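Local coordinates for pathogenicity island protein (Staphylococcus aureus subsp. aureus, PDB 3HL6) that is of unknown function but is encoded on a Staphylococcus aureus pathogenicity island, at residues 107-112 with 203-208. Numbering follows the deposited sequence.
Sequences QLFEDE and DLKASY
Phe109, the last residue of helix 100-109, comes within 5.8 Å of Lys205 between CA atoms, where that helix gives way to a turn beside the C-terminal part of helix 191-208. The aromatic ring lies flat against the helix backbone: Lys205 N sits over its centre, 3.8 Å above the plane, and Leu204 C lies over the same face nearer the rim, while Leu108 CG backs the opposite face. At the far end of the ring, Phe109 CZ reaches Leu204 CB at 3.7 Å, and Tyr208 CB approaches Phe109 CE2 obliquely; the Tyr208 hydroxyl is hydrogen-bonded to Asp102. Lys205 runs past Phe109 in the opposite direction. With CG anti to the backbone N (chi1 -176°) and the chain extended beyond it, its methylenes pass Phe109 CB, and Lys205 NZ donates a hydrogen bond to Phe109 O at 3.2 Å. The donor is tilted 33° from the carbonyl plane. Glu110 CG flanks Lys205 CE, but Glu110 OE1 is hydrogen-bonded to Ser106 OG and Glu110 OE2 stays 5.3 Å from Lys205 NZ, too far for a salt bridge, although the negative charge may still stabilise the ammonium. The lysine thus joins apolar packing to a hydrogen bond on the carbonyl of the last helical residue, tying together two helices distant in sequence.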
ATOM      1  N   GLN B 107       5.538   8.201  19.375  1.00 47.89           N
ATOM      2  CA  GLN B 107       6.107   9.369  18.710  1.00 48.48           C
ATOM      3  C   GLN B 107       5.584  10.680  19.254  1.00 48.37           C
ATOM      4  O   GLN B 107       6.274  11.689  19.213  1.00 48.52           O
ATOM      5  CB  GLN B 107       5.844   9.326  17.213  1.00 48.48           C
ATOM      6  CG  GLN B 107       6.536   8.199  16.530  1.00 51.56           C
ATOM      7  CD  GLN B 107       8.028   8.245  16.721  1.00 56.20           C
ATOM      8  OE1 GLN B 107       8.647   9.315  16.694  1.00 60.44           O
ATOM      9  NE2 GLN B 107       8.627   7.080  16.917  1.00 58.42           N
ATOM     10  N   LEU B 108       4.350  10.667  19.729  1.00 48.79           N
ATOM     11  CA  LEU B 108       3.687  11.864  20.196  1.00 49.11           C
ATOM     12  C   LEU B 108       4.034  12.149  21.664  1.00 49.72           C
ATOM     13  O   LEU B 108       4.273  13.302  22.044  1.00 49.90           O
ATOM     14  CB  LEU B 108       2.188  11.674  20.007  1.00 49.74           C
ATOM     15  CG  LEU B 108       1.130  12.756  20.163  1.00 50.09           C
ATOM     16  CD1 LEU B 108       1.586  14.102  19.657  1.00 50.51           C
ATOM     17  CD2 LEU B 108      -0.093  12.301  19.396  1.00 50.78           C
ATOM     18  N   PHE B 109       4.100  11.108  22.484  1.00 49.73           N
ATOM     19  CA  PHE B 109       4.178  11.300  23.924  1.00 50.42           C
ATOM     20  C   PHE B 109       5.471  10.838  24.580  1.00 51.55           C
ATOM     21  O   PHE B 109       5.767  11.233  25.700  1.00 51.52           O
ATOM     22  CB  PHE B 109       3.049  10.524  24.596  1.00 50.75           C
ATOM     23  CG  PHE B 109       1.690  10.997  24.236  1.00 48.90           C
ATOM     24  CD1 PHE B 109       1.402  12.347  24.206  1.00 46.90           C
ATOM     25  CD2 PHE B 109       0.698  10.084  23.919  1.00 47.56           C
ATOM     26  CE1 PHE B 109       0.125  12.784  23.895  1.00 49.33           C
ATOM     27  CE2 PHE B 109      -0.578  10.508  23.599  1.00 48.34           C
ATOM     28  CZ  PHE B 109      -0.869  11.858  23.581  1.00 49.09           C
ATOM     29  N   GLU B 110       6.225   9.977  23.914  1.00 52.81           N
ATOM     30  CA  GLU B 110       7.480   9.504  24.466  1.00 54.54           C
ATOM     31  C   GLU B 110       8.710   9.905  23.654  1.00 55.49           C
ATOM     32  O   GLU B 110       9.694   9.180  23.630  1.00 56.08           O
ATOM     33  CB  GLU B 110       7.449   7.986  24.575  1.00 54.62           C
ATOM     34  CG  GLU B 110       6.447   7.468  25.564  1.00 57.71           C
ATOM     35  CD  GLU B 110       6.401   5.968  25.578  1.00 62.01           C
ATOM     36  OE1 GLU B 110       6.842   5.358  24.555  1.00 64.38           O
ATOM     37  OE2 GLU B 110       5.919   5.398  26.599  1.00 64.34           O
ATOM     38  N   ASP B 111       8.663  11.035  22.965  1.00 56.62           N
ATOM     39  CA  ASP B 111       9.839  11.505  22.254  1.00 57.08           C
ATOM     40  C   ASP B 111      10.301  12.786  22.898  1.00 57.42           C
ATOM     41  O   ASP B 111       9.708  13.847  22.701  1.00 57.58           O
ATOM     42  CB  ASP B 111       9.527  11.745  20.779  1.00 57.07           C
ATOM     43  CG  ASP B 111      10.780  11.773  19.908  1.00 58.56           C
ATOM     44  OD1 ASP B 111      11.769  12.440  20.260  1.00 59.34           O
ATOM     45  OD2 ASP B 111      10.768  11.132  18.846  1.00 60.68           O
ATOM     46  N   GLU B 112      11.366  12.690  23.677  1.00 57.99           N
ATOM     47  CA  GLU B 112      11.949  13.875  24.270  1.00 58.91           C
ATOM     48  C   GLU B 112      12.667  14.751  23.229  1.00 58.94           C
ATOM     49  O   GLU B 112      12.748  15.951  23.392  1.00 59.38           O
ATOM     50  CB  GLU B 112      12.903  13.478  25.371  1.00 58.69           C
ATOM     51  CG  GLU B 112      14.167  12.925  24.807  1.00 62.10           C
ATOM     52  CD  GLU B 112      14.916  12.109  25.806  1.00 65.75           C
ATOM     53  OE1 GLU B 112      15.802  12.709  26.457  1.00 66.62           O
ATOM     54  OE2 GLU B 112      14.609  10.889  25.938  1.00 65.81           O
ATOM     55  N   ASP B 203      -1.256  15.387  30.116  1.00 58.66           N
ATOM     56  CA  ASP B 203      -2.594  14.948  30.510  1.00 58.70           C
ATOM     57  C   ASP B 203      -3.041  13.793  29.666  1.00 58.73           C
ATOM     58  O   ASP B 203      -3.755  12.900  30.133  1.00 58.90           O
ATOM     59  CB  ASP B 203      -3.591  16.056  30.261  1.00 59.19           C
ATOM     60  CG  ASP B 203      -3.702  17.002  31.419  1.00 60.40           C
ATOM     61  OD1 ASP B 203      -2.911  16.850  32.397  1.00 59.19           O
ATOM     62  OD2 ASP B 203      -4.581  17.897  31.329  1.00 60.80           O
ATOM     63  N   LEU B 204      -2.649  13.839  28.394  1.00 58.18           N
ATOM     64  CA  LEU B 204      -3.102  12.858  27.422  1.00 56.67           C
ATOM     65  C   LEU B 204      -2.209  11.635  27.472  1.00 56.32           C
ATOM     66  O   LEU B 204      -2.686  10.491  27.475  1.00 56.44           O
ATOM     67  CB  LEU B 204      -3.086  13.454  26.024  1.00 56.66           C
ATOM     68  CG  LEU B 204      -4.005  14.625  25.708  1.00 53.42           C
ATOM     69  CD1 LEU B 204      -3.588  15.133  24.353  1.00 53.25           C
ATOM     70  CD2 LEU B 204      -5.457  14.188  25.670  1.00 52.49           C
ATOM     71  N   LYS B 205      -0.906  11.866  27.532  1.00 55.62           N
ATOM     72  CA  LYS B 205      -0.015  10.772  27.864  1.00 55.01           C
ATOM     73  C   LYS B 205      -0.540  10.025  29.107  1.00 54.62           C
ATOM     74  O   LYS B 205      -0.328   8.813  29.225  1.00 54.36           O
ATOM     75  CB  LYS B 205       1.404  11.272  28.089  1.00 55.04           C
ATOM     76  CG  LYS B 205       2.407  10.160  28.354  1.00 54.11           C
ATOM     77  CD  LYS B 205       3.756  10.750  28.675  1.00 52.24           C
ATOM     78  CE  LYS B 205       4.805   9.651  28.755  1.00 53.60           C
ATOM     79  NZ  LYS B 205       6.166  10.296  28.718  1.00 56.04           N
ATOM     80  N   ALA B 206      -1.243  10.740  30.000  1.00 53.60           N
ATOM     81  CA  ALA B 206      -1.690  10.143  31.282  1.00 52.99           C
ATOM     82  C   ALA B 206      -2.911   9.230  31.105  1.00 52.74           C
ATOM     83  O   ALA B 206      -2.935   8.102  31.631  1.00 52.21           O
ATOM     84  CB  ALA B 206      -1.944  11.204  32.353  1.00 52.18           C
ATOM     85  N   SER B 207      -3.903   9.680  30.337  1.00 51.93           N
ATOM     86  CA  SER B 207      -4.972   8.763  30.017  1.00 51.64           C
ATOM     87  C   SER B 207      -4.593   7.695  29.014  1.00 51.58           C
ATOM     88  O   SER B 207      -5.074   6.567  29.117  1.00 52.31           O
ATOM     89  CB  SER B 207      -6.238   9.468  29.583  1.00 50.97           C
ATOM     90  OG  SER B 207      -5.927  10.508  28.721  1.00 51.24           O
ATOM     91  N   TYR B 208      -3.775   8.035  28.018  1.00 51.52           N
ATOM     92  CA  TYR B 208      -3.443   7.029  26.985  1.00 50.82           C
ATOM     93  C   TYR B 208      -2.794   5.797  27.618  1.00 50.88           C
ATOM     94  O   TYR B 208      -3.178   4.673  27.348  1.00 50.69           O
ATOM     95  CB  TYR B 208      -2.542   7.573  25.862  1.00 50.19           C
ATOM     96  CG  TYR B 208      -2.413   6.559  24.737  1.00 48.84           C
ATOM     97  CD1 TYR B 208      -3.310   6.546  23.669  1.00 46.58           C
ATOM     98  CD2 TYR B 208      -1.420   5.598  24.765  1.00 46.04           C
ATOM     99  CE1 TYR B 208      -3.199   5.610  22.672  1.00 46.38           C
ATOM    100  CE2 TYR B 208      -1.304   4.667  23.781  1.00 43.35           C
ATOM    101  CZ  TYR B 208      -2.178   4.664  22.740  1.00 44.54           C
ATOM    102  OH  TYR B 208      -2.044   3.700  21.778  1.00 40.61           O
TER